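Local coordinates for 3-keto-5-aminohexanoate cleavage protein (Archaeoglobus fulgidus, PDB 3LOT) that probably cleaves a beta-keto acid such as 3-keto-5-aminohexanoate, using a zinc ion held in a TIM-barrel fold, at residues Y26-P31 with V259-S264; E36-A41 with V49-R54; Y182-M187 with G191-P196; L197-I202 with Q221-L226. One frame throughout, in Å; residues are numbered along the deposited sequence.

Interaction 1 of 4, residues Y26-P31 with V259-S264. With ZN (zinc ion), chain P.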
loop_
_atom_site.group_PDB
_atom_site.type_symbol
_atom_site.label_atom_id
_atom_site.label_comp_id
_atom_site.label_asym_id
_atom_site.label_seq_id
_atom_site.Cartn_x
_atom_site.Cartn_y
_atom_site.Cartn_z
ATOM N N TYR D 26 -0.562 39.616 2.366
ATOM C CA TYR D 26 0.472 39.274 1.375
ATOM C C TYR D 26 -0.054 38.513 0.152
ATOM O O TYR D 26 0.697 38.263 -0.815
ATOM C CB TYR D 26 1.575 38.494 2.069
ATOM C CG TYR D 26 1.969 39.166 3.362
ATOM C CD1 TYR D 26 2.575 40.422 3.362
ATOM C CD2 TYR D 26 1.687 38.566 4.594
ATOM C CE1 TYR D 26 2.949 41.035 4.577
ATOM C CE2 TYR D 26 2.026 39.175 5.778
ATOM C CZ TYR D 26 2.646 40.396 5.783
ATOM O OH TYR D 26 2.972 40.952 7.014
ATOM N N LEU D 27 -1.331 38.167 0.158
ATOM C CA LEU D 27 -1.923 37.549 -1.021
ATOM C C LEU D 27 -1.879 38.568 -2.170
ATOM O O LEU D 27 -2.438 39.681 -2.051
ATOM C CB LEU D 27 -3.362 37.104 -0.752
ATOM C CG LEU D 27 -4.037 36.403 -1.952
ATOM C CD1 LEU D 27 -3.375 35.025 -2.187
ATOM C CD2 LEU D 27 -5.545 36.237 -1.697
ATOM N N PRO D 28 -1.230 38.199 -3.301
ATOM C CA PRO D 28 -1.192 39.167 -4.413
ATOM C C PRO D 28 -2.564 39.354 -5.007
ATOM O O PRO D 28 -3.161 38.394 -5.482
ATOM C CB PRO D 28 -0.285 38.508 -5.464
ATOM C CG PRO D 28 0.430 37.416 -4.754
ATOM C CD PRO D 28 -0.422 36.999 -3.584
ATOM N N VAL D 29 -3.051 40.578 -5.026
ATOM C CA VAL D 29 -4.338 40.837 -5.624
ATOM C C VAL D 29 -4.326 41.499 -6.999
ATOM O O VAL D 29 -4.982 40.989 -7.960
ATOM C CB VAL D 29 -5.110 41.688 -4.766
ATOM C CG1 VAL D 29 -6.143 42.431 -5.679
ATOM C CG2 VAL D 29 -5.678 40.794 -3.622
ATOM N N THR D 30 -3.610 42.584 -7.149
ATOM C CA THR D 30 -3.683 43.324 -8.416
ATOM C C THR D 30 -2.830 42.671 -9.485
ATOM O O THR D 30 -1.922 41.877 -9.177
ATOM C CB THR D 30 -3.159 44.723 -8.223
ATOM O OG1 THR D 30 -1.755 44.635 -7.960
ATOM C CG2 THR D 30 -3.884 45.415 -7.071
ATOM N N PRO D 31 -3.077 42.996 -10.755
ATOM C CA PRO D 31 -2.230 42.368 -11.762
ATOM C C PRO D 31 -0.757 42.679 -11.596
ATOM O O PRO D 31 0.088 41.792 -11.801
ATOM C CB PRO D 31 -2.743 42.966 -13.063
ATOM C CG PRO D 31 -4.235 43.134 -12.810
ATOM C CD PRO D 31 -4.257 43.638 -11.364
ATOM N N VAL D 259 4.820 25.066 -4.756
ATOM C CA VAL D 259 4.628 25.828 -3.532
ATOM C C VAL D 259 3.886 27.112 -3.961
ATOM O O VAL D 259 3.449 27.237 -5.109
ATOM C CB VAL D 259 5.962 26.134 -2.823
ATOM C CG1 VAL D 259 6.650 24.846 -2.398
ATOM C CG2 VAL D 259 6.924 27.014 -3.715
ATOM N N GLY D 260 3.678 28.035 -3.046
ATOM C CA GLY D 260 3.091 29.307 -3.455
ATOM C C GLY D 260 1.875 29.659 -2.635
ATOM O O GLY D 260 1.244 28.768 -2.033
ATOM N N LEU D 261 1.587 30.960 -2.607
ATOM C CA LEU D 261 0.498 31.545 -1.808
ATOM C C LEU D 261 -0.851 31.122 -2.310
ATOM O O LEU D 261 -1.814 31.181 -1.583
ATOM C CB LEU D 261 0.580 33.079 -1.760
ATOM C CG LEU D 261 1.842 33.703 -1.146
ATOM C CD1 LEU D 261 1.666 35.215 -0.934
ATOM C CD2 LEU D 261 2.156 33.076 0.126
ATOM N N GLU D 262 -0.938 30.659 -3.556
ATOM C CA GLU D 262 -2.165 30.020 -3.980
ATOM C C GLU D 262 -2.619 28.831 -3.100
ATOM O O GLU D 262 -3.836 28.659 -2.887
ATOM C CB GLU D 262 -2.068 29.609 -5.447
ATOM C CG GLU D 262 -3.093 28.562 -5.869
ATOM C CD GLU D 262 -3.190 28.459 -7.392
ATOM O OE1 GLU D 262 -2.474 29.168 -8.152
ATOM O OE2 GLU D 262 -4.021 27.658 -7.778
ATOM N N ASP D 263 -1.659 28.004 -2.647
ATOM C CA ASP D 263 -1.925 26.734 -1.964
ATOM C C ASP D 263 -1.804 26.834 -0.439
ATOM O O ASP D 263 -2.458 26.072 0.293
ATOM C CB ASP D 263 -0.928 25.659 -2.469
ATOM C CG ASP D 263 -0.926 25.516 -3.995
ATOM O OD1 ASP D 263 -2.014 25.592 -4.579
ATOM O OD2 ASP D 263 0.151 25.313 -4.608
ATOM N N SER D 264 -0.970 27.745 0.046
ATOM C CA SER D 264 -0.858 27.985 1.497
ATOM C C SER D 264 -0.456 29.423 1.783
ATOM O O SER D 264 0.453 29.969 1.131
ATOM C CB SER D 264 0.201 27.075 2.103
ATOM O OG SER D 264 0.477 27.378 3.470
HETATM ZN ZN ZN P . -4.453 27.164 -9.815
#
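Leu261 reaches from the loop 259-264 into the segment 26-31 and meets three consecutive residues there, a compact example of one apolar side chain joining two loops that are distant in sequence. Its CB starts the contact, 4.4 Å from CD1 of Leu27, which approaches from the backbone side of Leu261 and also lies near its O. With CG anti to the carbonyl carbon (chi1 -61°) and the chain extended to CD1 (chi2 -170°), that methyl is carried across to the other loop. There CD1 of Leu261 rests 3.8 Å from CD of Pro28, coming in obliquely, and only 3.2 Å from O of Tyr26, a close methyl-carbonyl approach; CB of Tyr26 adds looser packing. The backbone of Leu261 is held as well, its N by Asn276 and its O by His19. One residue on, Glu262 turns away from this apolar patch, CG anti to the backbone N (chi1 162°), and puts OE2 at 2.1 Å from the zinc ion. His50 and His52 supply further zinc ligands, and the contact thus borders a zinc site that draws on strand 48-54 and on the loop after strand 256-259 of a TIM barrel.

Interaction 2 of 4, residues E36-A41 with V49-R54. With ZN (zinc ion), chain P.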
loop_
_atom_site.group_PDB
_atom_site.type_symbol
_atom_site.label_atom_id
_atom_site.label_comp_id
_atom_site.label_asym_id
_atom_site.label_seq_id
_atom_site.Cartn_x
_atom_site.Cartn_y
_atom_site.Cartn_z
ATOM N N GLU D 36 4.912 41.064 -10.189
ATOM C CA GLU D 36 6.104 41.248 -9.366
ATOM C C GLU D 36 6.401 40.009 -8.527
ATOM O O GLU D 36 7.556 39.596 -8.416
ATOM C CB GLU D 36 5.980 42.484 -8.467
ATOM C CG GLU D 36 6.124 43.768 -9.199
ATOM C CD GLU D 36 7.505 43.871 -9.897
ATOM O OE1 GLU D 36 8.537 43.706 -9.161
ATOM O OE2 GLU D 36 7.546 44.123 -11.165
ATOM N N GLU D 37 5.361 39.386 -7.979
ATOM C CA GLU D 37 5.552 38.169 -7.205
ATOM C C GLU D 37 5.976 37.001 -8.067
ATOM O O GLU D 37 6.748 36.201 -7.605
ATOM C CB GLU D 37 4.274 37.792 -6.486
ATOM C CG GLU D 37 4.027 38.633 -5.291
ATOM C CD GLU D 37 4.855 38.147 -4.091
ATOM O OE1 GLU D 37 4.417 37.168 -3.383
ATOM O OE2 GLU D 37 5.930 38.768 -3.885
ATOM N N ALA D 38 5.497 36.908 -9.315
ATOM C CA ALA D 38 5.933 35.848 -10.213
ATOM C C ALA D 38 7.449 35.998 -10.523
ATOM O O ALA D 38 8.183 35.011 -10.524
ATOM C CB ALA D 38 5.123 35.864 -11.492
ATOM N N VAL D 39 7.879 37.233 -10.816
ATOM C CA VAL D 39 9.277 37.547 -11.202
ATOM C C VAL D 39 10.184 37.290 -9.986
ATOM O O VAL D 39 11.253 36.645 -10.080
ATOM C CB VAL D 39 9.405 38.965 -11.794
ATOM C CG1 VAL D 39 10.862 39.287 -12.123
ATOM C CG2 VAL D 39 8.532 39.087 -13.059
ATOM N N LYS D 40 9.741 37.728 -8.815
ATOM C CA LYS D 40 10.469 37.394 -7.594
ATOM C C LYS D 40 10.556 35.880 -7.352
ATOM O O LYS D 40 11.584 35.397 -6.922
ATOM C CB LYS D 40 9.856 38.095 -6.389
ATOM C CG LYS D 40 10.110 39.626 -6.453
ATOM C CD LYS D 40 9.409 40.418 -5.365
ATOM C CE LYS D 40 9.204 41.886 -5.820
ATOM N NZ LYS D 40 8.609 42.744 -4.763
ATOM N N ALA D 41 9.488 35.141 -7.623
ATOM C CA ALA D 41 9.500 33.701 -7.406
ATOM C C ALA D 41 10.499 32.981 -8.334
ATOM O O ALA D 41 11.278 32.093 -7.902
ATOM C CB ALA D 41 8.072 33.137 -7.583
ATOM N N VAL D 49 5.981 29.394 -12.983
ATOM C CA VAL D 49 4.995 30.092 -12.202
ATOM C C VAL D 49 3.596 29.759 -12.712
ATOM O O VAL D 49 3.355 29.650 -13.928
ATOM C CB VAL D 49 5.221 31.622 -12.177
ATOM C CG1 VAL D 49 6.479 31.922 -11.462
ATOM C CG2 VAL D 49 5.196 32.250 -13.550
ATOM N N HIS D 50 2.676 29.613 -11.769
ATOM C CA HIS D 50 1.295 29.319 -12.093
ATOM C C HIS D 50 0.399 30.520 -11.808
ATOM O O HIS D 50 0.388 31.001 -10.706
ATOM C CB HIS D 50 0.860 28.095 -11.318
ATOM C CG HIS D 50 -0.545 27.718 -11.565
ATOM N ND1 HIS D 50 -1.017 27.390 -12.818
ATOM C CD2 HIS D 50 -1.607 27.647 -10.725
ATOM C CE1 HIS D 50 -2.303 27.109 -12.731
ATOM N NE2 HIS D 50 -2.673 27.231 -11.472
ATOM N N ILE D 51 -0.308 30.991 -12.840
ATOM C CA ILE D 51 -0.991 32.294 -12.828
ATOM C C ILE D 51 -2.531 32.176 -12.902
ATOM O O ILE D 51 -3.063 31.483 -13.786
ATOM C CB ILE D 51 -0.481 33.208 -14.002
ATOM C CG1 ILE D 51 1.042 33.486 -13.866
ATOM C CG2 ILE D 51 -1.290 34.524 -14.109
ATOM C CD1 ILE D 51 1.523 34.026 -12.509
ATOM N N HIS D 52 -3.205 32.793 -11.934
ATOM C CA HIS D 52 -4.607 33.209 -12.037
ATOM C C HIS D 52 -4.713 34.743 -12.142
ATOM O O HIS D 52 -3.822 35.470 -11.713
ATOM C CB HIS D 52 -5.402 32.842 -10.791
ATOM C CG HIS D 52 -5.604 31.372 -10.578
ATOM N ND1 HIS D 52 -6.854 30.818 -10.354
ATOM C CD2 HIS D 52 -4.722 30.349 -10.514
ATOM C CE1 HIS D 52 -6.729 29.516 -10.192
ATOM N NE2 HIS D 52 -5.450 29.208 -10.293
ATOM N N ALA D 53 -5.842 35.211 -12.665
ATOM C CA ALA D 53 -6.187 36.633 -12.647
ATOM C C ALA D 53 -7.143 36.918 -11.477
ATOM O O ALA D 53 -7.927 36.055 -11.070
ATOM C CB ALA D 53 -6.851 37.012 -13.964
ATOM N N ARG D 54 -7.083 38.151 -10.989
ATOM C CA ARG D 54 -7.990 38.689 -10.003
ATOM C C ARG D 54 -8.338 40.123 -10.417
ATOM O O ARG D 54 -7.490 40.876 -10.911
ATOM C CB ARG D 54 -7.322 38.750 -8.649
ATOM C CG ARG D 54 -7.158 37.408 -8.002
ATOM C CD ARG D 54 -6.460 37.557 -6.718
ATOM N NE ARG D 54 -6.323 36.279 -6.024
ATOM C CZ ARG D 54 -7.266 35.667 -5.307
ATOM N NH1 ARG D 54 -8.502 36.136 -5.186
ATOM N NH2 ARG D 54 -6.991 34.513 -4.757
HETATM ZN ZN ZN P . -4.453 27.164 -9.815
#
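Ala38 faces Val49 and Ile51 with a single methyl, and what fills the space between helix 36-41 and strand 49-51 is decided by how the two branched side chains are turned. Val49 has CG1 anti to its carbonyl carbon (chi1 -66°), which puts CG2, the more hindered of its methyls, between backbone N and carbonyl carbon. The two branches then take different partners: CG2 of Val49 lies 4.2 Å from CB of Ala38, while CG1 of Val49 passes beside the helix backbone, 3.7 Å from O of Ala38, and reaches CB of Ala41 at 4.4 Å. Ile51 leaves the strand at a slant, and its bent chain (chi2 -52°) swings CD1 back to the helix, 4.2 Å from CB of Ala38. The axes approach to 9.2 Å, a spacing consistent with the small alanines on the helix face, and run nearly antiparallel at 165°. Between Val49 and Ile51, His50 points to the other side of the strand; CG anti to the backbone N directs its NE2 to the zinc ion at 2.4 Å, and Asn84 holds its ND1. His52, also on that side, brings NE2 to 2.3 Å from the zinc ion, and Glu262 binds the same metal. Helix-facing apolar residues alternating with metal ligands fit a beta-alpha-beta unit of a TIM barrel, with the zinc site at the C-terminal end of its strand.

Interaction 3 of 4, residues Y182-M187 with G191-P196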
loop_
_atom_site.group_PDB
_atom_site.type_symbol
_atom_site.label_atom_id
_atom_site.label_comp_id
_atom_site.label_asym_id
_atom_site.label_seq_id
_atom_site.Cartn_x
_atom_site.Cartn_y
_atom_site.Cartn_z
ATOM N N TYR D 182 -7.522 7.572 -12.895
ATOM C CA TYR D 182 -8.275 6.659 -13.743
ATOM C C TYR D 182 -8.836 7.398 -14.943
ATOM O O TYR D 182 -8.726 6.887 -16.062
ATOM C CB TYR D 182 -9.374 5.924 -12.982
ATOM C CG TYR D 182 -8.909 4.594 -12.360
ATOM C CD1 TYR D 182 -8.878 3.394 -13.128
ATOM C CD2 TYR D 182 -8.470 4.541 -11.074
ATOM C CE1 TYR D 182 -8.442 2.199 -12.596
ATOM C CE2 TYR D 182 -8.016 3.362 -10.529
ATOM C CZ TYR D 182 -8.033 2.180 -11.276
ATOM O OH TYR D 182 -7.624 0.997 -10.699
ATOM N N ASN D 183 -9.442 8.574 -14.695
ATOM C CA ASN D 183 -9.935 9.399 -15.805
ATOM C C ASN D 183 -8.777 9.739 -16.780
ATOM O O ASN D 183 -8.941 9.660 -18.018
ATOM C CB ASN D 183 -10.603 10.698 -15.341
ATOM C CG ASN D 183 -11.894 10.491 -14.514
ATOM O OD1 ASN D 183 -12.399 9.364 -14.359
ATOM N ND2 ASN D 183 -12.412 11.614 -13.938
ATOM N N THR D 184 -7.622 10.127 -16.209
ATOM C CA THR D 184 -6.440 10.451 -17.002
ATOM C C THR D 184 -5.969 9.291 -17.901
ATOM O O THR D 184 -5.705 9.495 -19.110
ATOM C CB THR D 184 -5.327 10.982 -16.105
ATOM O OG1 THR D 184 -5.817 12.151 -15.419
ATOM C CG2 THR D 184 -4.054 11.271 -16.917
ATOM N N ALA D 185 -5.907 8.086 -17.324
ATOM C CA ALA D 185 -5.554 6.876 -18.072
ATOM C C ALA D 185 -6.494 6.650 -19.235
ATOM O O ALA D 185 -6.066 6.361 -20.342
ATOM C CB ALA D 185 -5.561 5.650 -17.187
ATOM N N PHE D 186 -7.783 6.822 -18.973
ATOM C CA PHE D 186 -8.788 6.606 -19.993
ATOM C C PHE D 186 -8.599 7.563 -21.163
ATOM O O PHE D 186 -8.622 7.128 -22.304
ATOM C CB PHE D 186 -10.180 6.723 -19.384
ATOM C CG PHE D 186 -11.297 6.746 -20.394
ATOM C CD1 PHE D 186 -11.798 5.576 -20.927
ATOM C CD2 PHE D 186 -11.866 7.936 -20.776
ATOM C CE1 PHE D 186 -12.861 5.597 -21.841
ATOM C CE2 PHE D 186 -12.918 7.964 -21.666
ATOM C CZ PHE D 186 -13.419 6.797 -22.200
HETATM N N MSE D 187 -8.439 8.851 -20.878
HETATM C CA MSE D 187 -8.271 9.866 -21.926
HETATM C C MSE D 187 -6.972 9.682 -22.701
HETATM O O MSE D 187 -6.918 9.928 -23.916
HETATM C CB MSE D 187 -8.295 11.278 -21.320
HETATM C CG MSE D 187 -9.650 11.741 -20.713
HETATM SE SE MSE D 187 -11.078 11.740 -22.015
HETATM C CE MSE D 187 -10.461 13.325 -22.976
ATOM N N GLY D 191 -6.621 8.183 -26.767
ATOM C CA GLY D 191 -5.908 8.969 -27.737
ATOM C C GLY D 191 -6.042 10.470 -27.584
ATOM O O GLY D 191 -5.617 11.164 -28.457
ATOM N N TYR D 192 -6.639 10.992 -26.509
ATOM C CA TYR D 192 -6.881 12.442 -26.447
ATOM C C TYR D 192 -5.672 13.197 -25.902
ATOM O O TYR D 192 -5.432 14.341 -26.304
ATOM C CB TYR D 192 -8.094 12.781 -25.605
ATOM C CG TYR D 192 -9.372 12.306 -26.191
ATOM C CD1 TYR D 192 -9.973 12.988 -27.247
ATOM C CD2 TYR D 192 -10.004 11.193 -25.679
ATOM C CE1 TYR D 192 -11.169 12.539 -27.788
ATOM C CE2 TYR D 192 -11.191 10.734 -26.216
ATOM C CZ TYR D 192 -11.756 11.404 -27.263
ATOM O OH TYR D 192 -12.939 10.943 -27.744
ATOM N N LEU D 193 -4.911 12.542 -25.020
ATOM C CA LEU D 193 -3.789 13.176 -24.351
ATOM C C LEU D 193 -2.495 12.591 -24.918
ATOM O O LEU D 193 -2.328 11.381 -24.979
ATOM C CB LEU D 193 -3.912 12.935 -22.844
ATOM C CG LEU D 193 -5.178 13.498 -22.191
ATOM C CD1 LEU D 193 -5.264 13.107 -20.681
ATOM C CD2 LEU D 193 -5.267 15.047 -22.363
ATOM N N GLU D 194 -1.563 13.441 -25.304
ATOM C CA GLU D 194 -0.334 12.975 -25.925
ATOM C C GLU D 194 0.786 12.775 -24.896
ATOM O O GLU D 194 1.087 13.677 -24.104
ATOM C CB GLU D 194 0.124 13.980 -26.999
ATOM C CG GLU D 194 1.131 13.426 -27.961
ATOM C CD GLU D 194 0.634 12.189 -28.767
ATOM O OE1 GLU D 194 -0.605 11.942 -28.846
ATOM O OE2 GLU D 194 1.503 11.456 -29.337
ATOM N N PRO D 195 1.444 11.612 -24.940
ATOM C CA PRO D 195 2.496 11.350 -23.982
ATOM C C PRO D 195 3.761 12.074 -24.384
ATOM O O PRO D 195 3.886 12.436 -25.521
ATOM C CB PRO D 195 2.709 9.852 -24.120
ATOM C CG PRO D 195 2.464 9.593 -25.510
ATOM C CD PRO D 195 1.290 10.492 -25.863
ATOM N N PRO D 196 4.681 12.301 -23.451
ATOM C CA PRO D 196 4.574 12.016 -22.018
ATOM C C PRO D 196 3.656 13.007 -21.319
ATOM O O PRO D 196 3.712 14.209 -21.557
ATOM C CB PRO D 196 6.003 12.208 -21.506
ATOM C CG PRO D 196 6.686 12.977 -22.535
ATOM C CD PRO D 196 6.010 12.798 -23.823
#
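O of Met187 accepts two backbone N-H groups from the chain that leaves the helix. The stronger bond comes from N of Tyr192, at 2.8 Å and nearly in line with the carbonyl (C=O...N 169°); N of Leu193 adds a weak one at 3.5 Å. The side chains close the same turn. In Met187, a selenomethionine, the bend at chi3 (-73°), after a like bend at chi2, turns CE back to the Tyr192 ring, 3.5 Å from its CD2 and also touching CG, while SE stands 4.7 Å from the ring centroid in an oblique Met-aromatic contact. This is the C-terminal end of helix 178-189, finished by a Schellman motif in which Gly191 takes the positive phi (91°), before the chain enters strand 197-203 of the TIM barrel. A serine in place of Tyr192 would probably leave the selenomethionine CE without its aromatic partner and let that tip turn more freely. On from the ring, Leu193 points its CD1 back at the helix, 3.6 Å from CB of Met187 and 4.0 Å from O of Thr184, whose own hydroxyl bonds to Gln180. Helix 154-166 borders the same contact, with Leu157 touching Met187 and Glu158 and Ser161 touching Tyr192.

Interaction 4 of 4, residues L197-I202 with Q221-L226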
loop_
_atom_site.group_PDB
_atom_site.type_symbol
_atom_site.label_atom_id
_atom_site.label_comp_id
_atom_site.label_asym_id
_atom_site.label_seq_id
_atom_site.Cartn_x
_atom_site.Cartn_y
_atom_site.Cartn_z
ATOM N N LEU D 197 2.810 12.485 -20.465
ATOM C CA LEU D 197 1.859 13.297 -19.769
ATOM C C LEU D 197 2.561 14.027 -18.623
ATOM O O LEU D 197 3.584 13.580 -18.107
ATOM C CB LEU D 197 0.734 12.433 -19.209
ATOM C CG LEU D 197 0.045 11.442 -20.170
ATOM C CD1 LEU D 197 -1.015 10.702 -19.391
ATOM C CD2 LEU D 197 -0.548 12.117 -21.384
ATOM N N ARG D 198 2.009 15.167 -18.267
ATOM C CA ARG D 198 2.411 15.902 -17.080
ATOM C C ARG D 198 1.255 15.916 -16.113
ATOM O O ARG D 198 0.243 16.529 -16.394
ATOM C CB ARG D 198 2.809 17.324 -17.469
ATOM C CG ARG D 198 3.250 18.210 -16.297
ATOM C CD ARG D 198 4.368 17.629 -15.506
ATOM N NE ARG D 198 4.907 18.628 -14.578
ATOM C CZ ARG D 198 5.963 18.440 -13.779
ATOM N NH1 ARG D 198 6.626 17.315 -13.806
ATOM N NH2 ARG D 198 6.368 19.404 -12.949
ATOM N N LEU D 199 1.429 15.284 -14.952
ATOM C CA LEU D 199 0.376 15.212 -13.928
ATOM C C LEU D 199 0.752 16.034 -12.705
ATOM O O LEU D 199 1.903 16.102 -12.301
ATOM C CB LEU D 199 0.124 13.753 -13.425
ATOM C CG LEU D 199 -0.123 12.526 -14.320
ATOM C CD1 LEU D 199 -1.060 11.478 -13.647
ATOM C CD2 LEU D 199 -0.645 12.882 -15.656
ATOM N N GLN D 200 -0.243 16.592 -12.054
ATOM C CA GLN D 200 -0.036 17.198 -10.784
ATOM C C GLN D 200 -1.038 16.632 -9.782
ATOM O O GLN D 200 -2.244 16.584 -10.031
ATOM C CB GLN D 200 -0.171 18.679 -10.934
ATOM C CG GLN D 200 0.028 19.477 -9.658
ATOM C CD GLN D 200 0.802 20.714 -9.957
ATOM O OE1 GLN D 200 1.932 20.856 -9.532
ATOM N NE2 GLN D 200 0.222 21.589 -10.776
ATOM N N PHE D 201 -0.522 16.165 -8.676
ATOM C CA PHE D 201 -1.330 15.530 -7.669
ATOM C C PHE D 201 -1.622 16.606 -6.628
ATOM O O PHE D 201 -0.676 17.236 -6.147
ATOM C CB PHE D 201 -0.554 14.397 -7.031
ATOM C CG PHE D 201 -0.108 13.311 -7.993
ATOM C CD1 PHE D 201 -0.881 12.921 -9.054
ATOM C CD2 PHE D 201 1.071 12.611 -7.750
ATOM C CE1 PHE D 201 -0.475 11.871 -9.871
ATOM C CE2 PHE D 201 1.469 11.575 -8.587
ATOM C CZ PHE D 201 0.702 11.224 -9.646
ATOM N N ILE D 202 -2.903 16.870 -6.347
ATOM C CA ILE D 202 -3.312 17.950 -5.430
ATOM C C ILE D 202 -3.998 17.359 -4.196
ATOM O O ILE D 202 -5.040 16.686 -4.286
ATOM C CB ILE D 202 -4.210 18.972 -6.108
ATOM C CG1 ILE D 202 -3.512 19.491 -7.413
ATOM C CG2 ILE D 202 -4.518 20.149 -5.155
ATOM C CD1 ILE D 202 -4.109 20.781 -8.019
ATOM N N GLN D 221 1.529 5.633 -7.297
ATOM C CA GLN D 221 1.483 4.201 -7.678
ATOM C C GLN D 221 0.331 3.900 -8.634
ATOM O O GLN D 221 0.460 3.061 -9.533
ATOM C CB GLN D 221 1.363 3.318 -6.448
ATOM C CG GLN D 221 2.587 3.307 -5.585
ATOM C CD GLN D 221 2.350 2.521 -4.285
ATOM O OE1 GLN D 221 1.202 2.380 -3.843
ATOM N NE2 GLN D 221 3.453 2.030 -3.645
ATOM N N THR D 222 -0.794 4.600 -8.474
ATOM C CA THR D 222 -1.906 4.428 -9.420
ATOM C C THR D 222 -1.500 4.905 -10.816
ATOM O O THR D 222 -1.773 4.240 -11.817
ATOM C CB THR D 222 -3.197 5.144 -8.935
ATOM O OG1 THR D 222 -3.551 4.627 -7.655
ATOM C CG2 THR D 222 -4.359 4.957 -9.923
ATOM N N ALA D 223 -0.858 6.064 -10.885
ATOM C CA ALA D 223 -0.360 6.587 -12.168
ATOM C C ALA D 223 0.670 5.631 -12.811
ATOM O O ALA D 223 0.602 5.342 -14.020
ATOM C CB ALA D 223 0.236 8.007 -11.983
ATOM N N ASP D 224 1.609 5.130 -12.019
ATOM C CA ASP D 224 2.576 4.146 -12.529
ATOM C C ASP D 224 1.868 2.949 -13.167
ATOM O O ASP D 224 2.214 2.521 -14.293
ATOM C CB ASP D 224 3.479 3.619 -11.408
ATOM C CG ASP D 224 4.537 4.602 -10.935
ATOM O OD1 ASP D 224 4.758 5.660 -11.571
ATOM O OD2 ASP D 224 5.196 4.283 -9.891
ATOM N N ARG D 225 0.862 2.417 -12.484
ATOM C CA ARG D 225 0.272 1.170 -12.900
ATOM C C ARG D 225 -0.727 1.332 -14.045
ATOM O O ARG D 225 -0.894 0.420 -14.829
ATOM C CB ARG D 225 -0.424 0.516 -11.721
ATOM C CG ARG D 225 -0.879 -0.884 -11.978
ATOM C CD ARG D 225 -1.552 -1.434 -10.725
ATOM N NE ARG D 225 -2.641 -0.572 -10.263
ATOM C CZ ARG D 225 -3.908 -0.627 -10.731
ATOM N NH1 ARG D 225 -4.256 -1.480 -11.709
ATOM N NH2 ARG D 225 -4.820 0.186 -10.240
ATOM N N LEU D 226 -1.442 2.452 -14.093
ATOM C CA LEU D 226 -2.396 2.726 -15.216
ATOM C C LEU D 226 -1.736 3.317 -16.443
ATOM O O LEU D 226 -2.139 2.999 -17.548
ATOM C CB LEU D 226 -3.523 3.639 -14.776
ATOM C CG LEU D 226 -4.336 3.144 -13.588
ATOM C CD1 LEU D 226 -5.486 4.147 -13.333
ATOM C CD2 LEU D 226 -4.928 1.735 -13.858
#
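Leu199 and Phe201 meet Ala223 in the beta-alpha-beta unit of strand 197-203, helix 213-226 and strand 232-238, one step of the TIM barrel, where a helix lies against the sheet. The contact between strand and helix is purely apolar and small, 78 Å² in all. Leu199 and Phe201, two apart on the strand, both face the helix, and the CB of Ala223 is the helix atom that each reaches. In both, CG anti to the carbonyl carbon (chi1 -51° in Leu199, -59° in Phe201) sends the side chain to the helix.

Polar bonds surround this core. The intervening Gln200 turns to the other side of the strand, where its OE1 bonds to Ser235 and its NE2 to Glu174, and Arg198 forms a salt bridge with Asp256. On the helix, OD2 of Asp224 pairs with Lys220 and OD1 bonds to Tyr232, while Gln221 reaches Glu214 of a neighbouring subunit.

One aromatic contact lies alongside: the Phe201 ring meets that of Trp234, their planes at about 30°. Against the helix the same ring uses its rim, CZ of Phe201 coming edge-on to CB of Ala223 at 4.0 Å, with CD1 of Leu199 beside it, 4.1 Å from that CB.

In the fold
From the N terminus, the loop after strand 7-13 supplies the first half of interaction 1, whose mate lies 228 residues on, beyond strand 256-259; the other three contacts nest inside the long loop it closes. Interaction 2 follows at once, closing a short helix-to-strand connection. With its centre 8 Å from that of interaction 1, it touches it, and both contribute ligands to one zinc ion. Interactions 3 and 4 then come in series on the opposite side of the chain's centre, sharing the junction of helix 178-189 and strand 197-203; they touch through Tyr182 and Leu226. None of the contacts cross. Interactions 2 and 4 each pack a helix on the same barrel sheet.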